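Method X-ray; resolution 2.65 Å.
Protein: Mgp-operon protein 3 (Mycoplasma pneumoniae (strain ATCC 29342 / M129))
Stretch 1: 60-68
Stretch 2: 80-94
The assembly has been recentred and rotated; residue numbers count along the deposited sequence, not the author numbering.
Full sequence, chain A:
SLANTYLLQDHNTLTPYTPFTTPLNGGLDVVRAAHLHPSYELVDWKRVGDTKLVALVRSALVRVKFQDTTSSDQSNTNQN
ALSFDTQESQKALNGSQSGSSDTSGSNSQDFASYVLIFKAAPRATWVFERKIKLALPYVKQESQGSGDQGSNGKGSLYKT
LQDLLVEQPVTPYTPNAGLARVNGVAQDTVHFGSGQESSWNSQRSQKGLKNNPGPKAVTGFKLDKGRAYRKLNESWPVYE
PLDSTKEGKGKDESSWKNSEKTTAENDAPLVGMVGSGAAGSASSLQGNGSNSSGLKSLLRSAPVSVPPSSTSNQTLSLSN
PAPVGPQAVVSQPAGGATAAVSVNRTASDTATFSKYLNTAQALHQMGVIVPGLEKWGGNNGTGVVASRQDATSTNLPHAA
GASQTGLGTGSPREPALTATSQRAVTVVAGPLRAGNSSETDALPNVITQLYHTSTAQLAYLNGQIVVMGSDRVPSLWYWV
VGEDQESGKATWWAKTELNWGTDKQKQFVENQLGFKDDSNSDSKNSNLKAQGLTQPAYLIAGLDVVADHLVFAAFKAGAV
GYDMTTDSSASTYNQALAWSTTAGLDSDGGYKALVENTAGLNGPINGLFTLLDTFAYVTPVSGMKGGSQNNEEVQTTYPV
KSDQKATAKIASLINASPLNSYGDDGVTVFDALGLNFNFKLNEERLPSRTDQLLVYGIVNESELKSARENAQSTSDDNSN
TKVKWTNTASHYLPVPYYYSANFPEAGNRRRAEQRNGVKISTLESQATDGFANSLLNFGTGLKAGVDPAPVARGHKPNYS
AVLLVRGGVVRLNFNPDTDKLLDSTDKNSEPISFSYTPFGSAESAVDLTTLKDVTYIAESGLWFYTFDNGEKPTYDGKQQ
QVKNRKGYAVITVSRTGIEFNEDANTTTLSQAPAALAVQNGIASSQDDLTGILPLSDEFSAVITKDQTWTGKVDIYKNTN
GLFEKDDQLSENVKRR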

ATOM      1  N   ALA A  60      -0.083  -5.098 -21.348  1.00 71.45           N
ATOM      2  CA  ALA A  60       1.252  -5.564 -20.949  1.00 70.75           C
ATOM      3  C   ALA A  60       2.319  -5.094 -21.962  1.00 74.14           C
ATOM      4  O   ALA A  60       3.514  -5.357 -21.792  1.00 74.34           O
ATOM      5  CB  ALA A  60       1.258  -7.079 -20.838  1.00 71.35           C
ATOM      6  N   LEU A  61       1.880  -4.402 -23.017  1.00 69.46           N
ATOM      7  CA  LEU A  61       2.768  -3.881 -24.040  1.00 69.03           C
ATOM      8  C   LEU A  61       3.137  -2.427 -23.793  1.00 73.27           C
ATOM      9  O   LEU A  61       3.910  -1.869 -24.571  1.00 74.25           O
ATOM     10  CB  LEU A  61       2.174  -4.067 -25.445  1.00 69.01           C
ATOM     11  CG  LEU A  61       2.178  -5.488 -26.002  1.00 73.42           C
ATOM     12  CD1 LEU A  61       1.311  -5.573 -27.229  1.00 73.53           C
ATOM     13  CD2 LEU A  61       3.582  -5.971 -26.320  1.00 75.97           C
ATOM     14  N   VAL A  62       2.602  -1.810 -22.716  1.00 68.66           N
ATOM     15  CA  VAL A  62       2.906  -0.423 -22.366  1.00 67.84           C
ATOM     16  C   VAL A  62       4.394  -0.301 -21.982  1.00 71.67           C
ATOM     17  O   VAL A  62       4.906  -1.157 -21.263  1.00 72.00           O
ATOM     18  CB  VAL A  62       1.933   0.160 -21.297  1.00 71.36           C
ATOM     19  CG1 VAL A  62       2.183  -0.409 -19.897  1.00 70.93           C
ATOM     20  CG2 VAL A  62       1.973   1.682 -21.282  1.00 71.07           C
ATOM     21  N   ARG A  63       5.095   0.708 -22.524  1.00 66.89           N
ATOM     22  CA  ARG A  63       6.503   0.947 -22.220  1.00 65.85           C
ATOM     23  C   ARG A  63       6.724   2.410 -21.857  1.00 68.54           C
ATOM     24  O   ARG A  63       6.279   3.294 -22.585  1.00 67.36           O
ATOM     25  CB  ARG A  63       7.433   0.474 -23.361  1.00 63.27           C
ATOM     26  CG  ARG A  63       7.524  -1.052 -23.511  1.00 62.72           C
ATOM     27  CD  ARG A  63       8.035  -1.767 -22.263  1.00 63.42           C
ATOM     28  NE  ARG A  63       8.146  -3.215 -22.453  1.00 69.84           N
ATOM     29  CZ  ARG A  63       7.136  -4.078 -22.333  1.00 82.89           C
ATOM     30  NH1 ARG A  63       5.917  -3.649 -22.029  1.00 66.13           N
ATOM     31  NH2 ARG A  63       7.340  -5.377 -22.521  1.00 67.78           N
ATOM     32  N   VAL A  64       7.352   2.660 -20.694  1.00 64.18           N
ATOM     33  CA  VAL A  64       7.594   4.025 -20.218  1.00 63.48           C
ATOM     34  C   VAL A  64       9.097   4.311 -20.123  1.00 69.76           C
ATOM     35  O   VAL A  64       9.876   3.429 -19.760  1.00 69.78           O
ATOM     36  CB  VAL A  64       6.818   4.349 -18.901  1.00 65.71           C
ATOM     37  CG1 VAL A  64       7.026   5.793 -18.459  1.00 65.12           C
ATOM     38  CG2 VAL A  64       5.325   4.065 -19.049  1.00 65.05           C
ATOM     39  N   LYS A  65       9.501   5.541 -20.500  1.00 67.50           N
ATOM     40  CA  LYS A  65      10.880   5.997 -20.396  1.00 67.48           C
ATOM     41  C   LYS A  65      10.973   7.296 -19.586  1.00 71.92           C
ATOM     42  O   LYS A  65      10.064   8.132 -19.623  1.00 70.95           O
ATOM     43  CB  LYS A  65      11.583   6.101 -21.771  1.00 70.10           C
ATOM     44  CG  LYS A  65      11.160   7.267 -22.670  1.00 88.11           C
ATOM     45  CD  LYS A  65      12.053   7.423 -23.897  1.00 96.47           C
ATOM     46  CE  LYS A  65      11.610   8.523 -24.848  1.00109.52           C
ATOM     47  NZ  LYS A  65      10.290   8.239 -25.490  1.00114.89           N
ATOM     48  N   PHE A  66      12.060   7.432 -18.835  1.00 69.45           N
ATOM     49  CA  PHE A  66      12.373   8.626 -18.062  1.00 69.31           C
ATOM     50  C   PHE A  66      13.666   9.214 -18.634  1.00 77.13           C
ATOM     51  O   PHE A  66      14.673   8.510 -18.744  1.00 75.33           O
ATOM     52  CB  PHE A  66      12.492   8.309 -16.557  1.00 69.67           C
ATOM     53  CG  PHE A  66      13.036   9.428 -15.695  1.00 69.41           C
ATOM     54  CD1 PHE A  66      12.308  10.593 -15.495  1.00 70.71           C
ATOM     55  CD2 PHE A  66      14.264   9.301 -15.060  1.00 70.48           C
ATOM     56  CE1 PHE A  66      12.806  11.620 -14.689  1.00 71.01           C
ATOM     57  CE2 PHE A  66      14.762  10.331 -14.252  1.00 72.48           C
ATOM     58  CZ  PHE A  66      14.031  11.482 -14.075  1.00 70.04           C
ATOM     59  N   GLN A  67      13.616  10.476 -19.061  1.00 79.35           N
ATOM     60  CA  GLN A  67      14.796  11.128 -19.615  1.00 81.92           C
ATOM     61  C   GLN A  67      15.648  11.716 -18.497  1.00 92.42           C
ATOM     62  O   GLN A  67      15.275  12.720 -17.894  1.00 90.79           O
ATOM     63  CB  GLN A  67      14.428  12.180 -20.669  1.00 83.26           C
ATOM     64  CG  GLN A  67      15.037  11.931 -22.061  1.00104.11           C
ATOM     65  CD  GLN A  67      16.556  11.867 -22.128  1.00126.34           C
ATOM     66  OE1 GLN A  67      17.123  11.024 -22.834  1.00124.66           O
ATOM     67  NE2 GLN A  67      17.256  12.753 -21.421  1.00114.74           N
ATOM     68  N   ASP A  68      16.760  11.038 -18.188  1.00 95.97           N
ATOM     69  CA  ASP A  68      17.717  11.439 -17.162  1.00 99.27           C
ATOM     70  C   ASP A  68      19.061  11.697 -17.812  1.00111.93           C
ATOM     71  O   ASP A  68      19.562  10.851 -18.557  1.00112.47           O
ATOM     72  CB  ASP A  68      17.829  10.383 -16.045  1.00101.18           C
ATOM     73  CG  ASP A  68      18.355   9.020 -16.466  1.00111.64           C
ATOM     74  OD1 ASP A  68      17.944   8.525 -17.546  1.00111.59           O
ATOM     75  OD2 ASP A  68      19.171   8.445 -15.718  1.00119.32           O
TER
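Stretch 2 (80-94) NALSFDTQESQKALN

Stretch 2 pairs with stretch 1 as an antiparallel beta strand and then turns into a short helix that packs over the loop before the first strand. The pairing joins strand 64-66 to strand 82-84. Their axes approach to 4.8 Å, and their N-to-C directions make an angle of 151°, so the strands run nearly antiparallel. Together the two stretches bury 861 Å², both sides summed.

The register is simple. Val64 faces Phe84 in a non-hydrogen-bonded pair, with CA atoms 4.5 Å apart. Lys65 faces Ser83 in a hydrogen-bonded pair. Phe66 faces Leu82 in another non-hydrogen-bonded pair, CA to CA 4.8 Å. At the central pair, Lys65 N donates to Ser83 O at 2.9 Å, almost straight at 177°, and Ser83 N donates to Lys65 O at 3.1 Å. The ladder continues past both ends of the strands. Gln67 N donates to Ala81 O at 2.8 Å, and Asp85 N donates to Arg63 O at 2.7 Å. The central pair has both bonds of an antiparallel pair; the flanking pairs Gln67/Ala81 and Arg63/Asp85 have one each.

Side chains alternate between the two faces. Val64, Phe66, Leu82 and Phe84 share one face, which is apolar. There Phe66 CD1 lies 3.6 Å from Leu82 CD1, and Phe84 CD1 is 3.9 Å from Val64 CG2. Ala81 and Val62, just outside the strands, add to these apolar contacts: Phe66 CE1 lies 3.8 Å from Ala81 CB, and Phe84 CE1 is 3.7 Å from Val62 CG2. Lys65 and Ser83 occupy the other face. The lysine chain is extended through chi2 and chi3, and its end turns at chi4 (m). Lys65 NZ donates to Ser83 OG at 3.0 Å. Lys65 NZ also lies 4.3 Å from Asp85 OD2, beyond salt-bridge range.

Asp85 marks the change from strand to helix. It sits at the N-cap position, and Asp85 OD1 accepts from Glu88 N at 3.0 Å. This is a capping bond to an amide of the first turn, which otherwise has only a weak backbone bond, Glu88 N to Asp85 O at 3.2 Å. The helix begins at Thr86, and its residues have phi near -65° and psi near -40°.

The helix meets the loop through Glu88, Ser89, Ala92 and Leu93. Ser89 OG donates to Leu61 O at 2.7 Å. A water bridges the same region: it donates to Ser89 OG at 2.7 Å and accepts from Arg63 N at 3.0 Å. Leu61 reaches the next turn, with Leu61 CD2 3.7 Å from Ala92 CB and Leu61 CD1 3.8 Å from Leu93 CG.

The CA-to-CB bond of Arg63 points toward stretch 2, and the side chain runs along the helix. Ala92 CB covers one face of its guanidinium, 3.5 Å from Arg63 NH2. Glu88 OE1 lies at the edge, and Arg63 NE to Glu88 OE1 is a long salt bridge of 3.7 Å. Arg63 NH1 donates to Ala60 O at 3.0 Å and to Val62 O at 2.8 Å. The guanidinium thus has bonds to its own loop as well as contacts with the helix.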

ATOM      1  N   ASN A  80       7.994  17.019 -20.929  1.00 90.39           N
ATOM      2  CA  ASN A  80       7.884  16.050 -19.841  1.00 87.48           C
ATOM      3  C   ASN A  80       9.008  15.017 -19.946  1.00 86.14           C
ATOM      4  O   ASN A  80       9.242  14.473 -21.029  1.00 86.54           O
ATOM      5  CB  ASN A  80       6.504  15.368 -19.858  1.00 82.68           C
ATOM      6  CG  ASN A  80       6.100  14.648 -18.585  1.00 85.74           C
ATOM      7  OD1 ASN A  80       6.886  14.430 -17.654  1.00 78.01           O
ATOM      8  ND2 ASN A  80       4.846  14.249 -18.521  1.00 69.73           N
ATOM      9  N   ALA A  81       9.713  14.771 -18.823  1.00 77.24           N
ATOM     10  CA  ALA A  81      10.815  13.810 -18.726  1.00 75.15           C
ATOM     11  C   ALA A  81      10.282  12.395 -18.854  1.00 74.40           C
ATOM     12  O   ALA A  81      10.998  11.490 -19.284  1.00 72.74           O
ATOM     13  CB  ALA A  81      11.532  13.978 -17.402  1.00 75.95           C
ATOM     14  N   LEU A  82       9.002  12.228 -18.490  1.00 69.45           N
ATOM     15  CA  LEU A  82       8.215  11.004 -18.547  1.00 67.77           C
ATOM     16  C   LEU A  82       7.475  10.958 -19.886  1.00 71.30           C
ATOM     17  O   LEU A  82       6.834  11.936 -20.278  1.00 70.15           O
ATOM     18  CB  LEU A  82       7.218  11.008 -17.372  1.00 67.01           C
ATOM     19  CG  LEU A  82       7.405   9.985 -16.246  1.00 70.35           C
ATOM     20  CD1 LEU A  82       8.861   9.772 -15.897  1.00 70.22           C
ATOM     21  CD2 LEU A  82       6.640  10.397 -15.011  1.00 70.67           C
ATOM     22  N   SER A  83       7.611   9.838 -20.608  1.00 69.09           N
ATOM     23  CA  SER A  83       6.948   9.616 -21.896  1.00 69.33           C
ATOM     24  C   SER A  83       6.789   8.131 -22.182  1.00 73.48           C
ATOM     25  O   SER A  83       7.473   7.305 -21.571  1.00 73.24           O
ATOM     26  CB  SER A  83       7.713  10.281 -23.033  1.00 72.69           C
ATOM     27  OG  SER A  83       9.012   9.727 -23.157  1.00 84.33           O
ATOM     28  N   PHE A  84       5.890   7.794 -23.115  1.00 69.62           N
ATOM     29  CA  PHE A  84       5.691   6.415 -23.518  1.00 69.06           C
ATOM     30  C   PHE A  84       6.716   6.066 -24.600  1.00 77.51           C
ATOM     31  O   PHE A  84       6.910   6.843 -25.539  1.00 77.76           O
ATOM     32  CB  PHE A  84       4.256   6.179 -24.013  1.00 69.30           C
ATOM     33  CG  PHE A  84       3.161   6.272 -22.971  1.00 69.03           C
ATOM     34  CD1 PHE A  84       3.025   5.295 -21.986  1.00 69.66           C
ATOM     35  CD2 PHE A  84       2.231   7.304 -23.008  1.00 69.20           C
ATOM     36  CE1 PHE A  84       2.008   5.377 -21.034  1.00 69.49           C
ATOM     37  CE2 PHE A  84       1.205   7.377 -22.058  1.00 70.86           C
ATOM     38  CZ  PHE A  84       1.105   6.417 -21.074  1.00 68.37           C
ATOM     39  N   ASP A  85       7.406   4.925 -24.433  1.00 77.07           N
ATOM     40  CA  ASP A  85       8.409   4.425 -25.367  1.00 78.31           C
ATOM     41  C   ASP A  85       7.748   3.538 -26.432  1.00 83.59           C
ATOM     42  O   ASP A  85       7.735   2.309 -26.306  1.00 82.65           O
ATOM     43  CB  ASP A  85       9.538   3.680 -24.627  1.00 80.67           C
ATOM     44  CG  ASP A  85      10.863   3.691 -25.373  1.00 96.27           C
ATOM     45  OD1 ASP A  85      10.929   3.123 -26.493  1.00 96.43           O
ATOM     46  OD2 ASP A  85      11.827   4.294 -24.855  1.00107.14           O
ATOM     47  N   THR A  86       7.203   4.186 -27.480  1.00 82.26           N
ATOM     48  CA  THR A  86       6.522   3.575 -28.628  1.00 83.76           C
ATOM     49  C   THR A  86       7.418   2.543 -29.346  1.00 89.68           C
ATOM     50  O   THR A  86       6.919   1.495 -29.767  1.00 89.67           O
ATOM     51  CB  THR A  86       5.982   4.695 -29.544  1.00 98.27           C
ATOM     52  OG1 THR A  86       4.951   5.390 -28.838  1.00 99.25           O
ATOM     53  CG2 THR A  86       5.419   4.181 -30.873  1.00 99.97           C
ATOM     54  N   GLN A  87       8.731   2.832 -29.444  1.00 87.03           N
ATOM     55  CA  GLN A  87       9.736   1.966 -30.063  1.00 87.26           C
ATOM     56  C   GLN A  87       9.906   0.642 -29.306  1.00 91.98           C
ATOM     57  O   GLN A  87       9.988  -0.412 -29.942  1.00 91.30           O
ATOM     58  CB  GLN A  87      11.078   2.703 -30.198  1.00 88.85           C
ATOM     59  CG  GLN A  87      11.084   3.750 -31.311  1.00113.34           C
ATOM     60  CD  GLN A  87      12.389   4.509 -31.406  1.00142.63           C
ATOM     61  OE1 GLN A  87      12.938   4.999 -30.406  1.00141.38           O
ATOM     62  NE2 GLN A  87      12.904   4.644 -32.623  1.00135.08           N
ATOM     63  N   GLU A  88       9.937   0.696 -27.955  1.00 89.37           N
ATOM     64  CA  GLU A  88      10.053  -0.477 -27.087  1.00 89.41           C
ATOM     65  C   GLU A  88       8.755  -1.290 -27.107  1.00 92.72           C
ATOM     66  O   GLU A  88       8.811  -2.517 -27.062  1.00 92.90           O
ATOM     67  CB  GLU A  88      10.395  -0.065 -25.646  1.00 90.95           C
ATOM     68  CG  GLU A  88      11.800  -0.434 -25.194  1.00103.40           C
ATOM     69  CD  GLU A  88      12.071  -1.904 -24.945  1.00127.07           C
ATOM     70  OE1 GLU A  88      11.295  -2.540 -24.196  1.00124.60           O
ATOM     71  OE2 GLU A  88      13.077  -2.415 -25.488  1.00126.42           O
ATOM     72  N   SER A  89       7.596  -0.602 -27.168  1.00 88.06           N
ATOM     73  CA  SER A  89       6.266  -1.216 -27.213  1.00 87.46           C
ATOM     74  C   SER A  89       6.101  -2.035 -28.494  1.00 92.33           C
ATOM     75  O   SER A  89       5.515  -3.117 -28.461  1.00 91.36           O
ATOM     76  CB  SER A  89       5.184  -0.146 -27.120  1.00 89.62           C
ATOM     77  OG  SER A  89       5.013   0.297 -25.785  1.00 94.79           O
ATOM     78  N   GLN A  90       6.642  -1.527 -29.617  1.00 90.51           N
ATOM     79  CA  GLN A  90       6.628  -2.206 -30.908  1.00 90.44           C
ATOM     80  C   GLN A  90       7.609  -3.374 -30.841  1.00 95.44           C
ATOM     81  O   GLN A  90       7.316  -4.442 -31.378  1.00 95.52           O
ATOM     82  CB  GLN A  90       7.008  -1.238 -32.038  1.00 91.70           C
ATOM     83  CG  GLN A  90       6.617  -1.729 -33.444  1.00112.89           C
ATOM     84  CD  GLN A  90       5.156  -1.517 -33.780  1.00135.72           C
ATOM     85  OE1 GLN A  90       4.352  -2.456 -33.793  1.00132.65           O
ATOM     86  NE2 GLN A  90       4.779  -0.279 -34.073  1.00128.08           N
ATOM     87  N   LYS A  91       8.753  -3.178 -30.149  1.00 92.64           N
ATOM     88  CA  LYS A  91       9.794  -4.192 -29.967  1.00 92.88           C
ATOM     89  C   LYS A  91       9.228  -5.386 -29.189  1.00 97.96           C
ATOM     90  O   LYS A  91       9.448  -6.534 -29.578  1.00 97.71           O
ATOM     91  CB  LYS A  91      11.015  -3.586 -29.248  1.00 95.22           C
ATOM     92  CG  LYS A  91      12.294  -4.410 -29.365  1.00113.03           C
ATOM     93  CD  LYS A  91      13.414  -3.824 -28.517  1.00122.43           C
ATOM     94  CE  LYS A  91      14.630  -4.715 -28.472  1.00129.64           C
ATOM     95  NZ  LYS A  91      15.665  -4.180 -27.550  1.00136.08           N
ATOM     96  N   ALA A  92       8.457  -5.096 -28.124  1.00 94.99           N
ATOM     97  CA  ALA A  92       7.811  -6.079 -27.261  1.00 94.98           C
ATOM     98  C   ALA A  92       6.697  -6.836 -27.982  1.00100.23           C
ATOM     99  O   ALA A  92       6.462  -8.002 -27.654  1.00100.35           O
ATOM    100  CB  ALA A  92       7.269  -5.403 -26.012  1.00 95.54           C
ATOM    101  N   LEU A  93       6.028  -6.188 -28.968  1.00 97.54           N
ATOM    102  CA  LEU A  93       4.955  -6.782 -29.776  1.00 97.99           C
ATOM    103  C   LEU A  93       5.498  -7.973 -30.566  1.00104.32           C
ATOM    104  O   LEU A  93       4.844  -9.019 -30.620  1.00103.99           O
ATOM    105  CB  LEU A  93       4.346  -5.743 -30.742  1.00 97.91           C
ATOM    106  CG  LEU A  93       2.813  -5.608 -30.773  1.00102.40           C
ATOM    107  CD1 LEU A  93       2.394  -4.443 -31.641  1.00102.32           C
ATOM    108  CD2 LEU A  93       2.135  -6.870 -31.291  1.00104.66           C
ATOM    109  N   ASN A  94       6.725  -7.820 -31.124  1.00102.49           N
ATOM    110  CA  ASN A  94       7.456  -8.829 -31.894  1.00102.86           C
ATOM    111  C   ASN A  94       7.859 -10.060 -31.056  1.00108.47           C
ATOM    112  O   ASN A  94       8.311 -11.059 -31.625  1.00108.37           O
ATOM    113  CB  ASN A  94       8.677  -8.188 -32.562  1.00103.76           C
ATOM    114  CG  ASN A  94       8.351  -7.229 -33.690  1.00123.43           C
ATOM    115  OD1 ASN A  94       7.384  -6.457 -33.645  1.00116.77           O
ATOM    116  ND2 ASN A  94       9.174  -7.242 -34.727  1.00113.44           N
TER
HETATM  117  O   HOH W   1       4.601   2.752 -24.730  1.00 59.89           O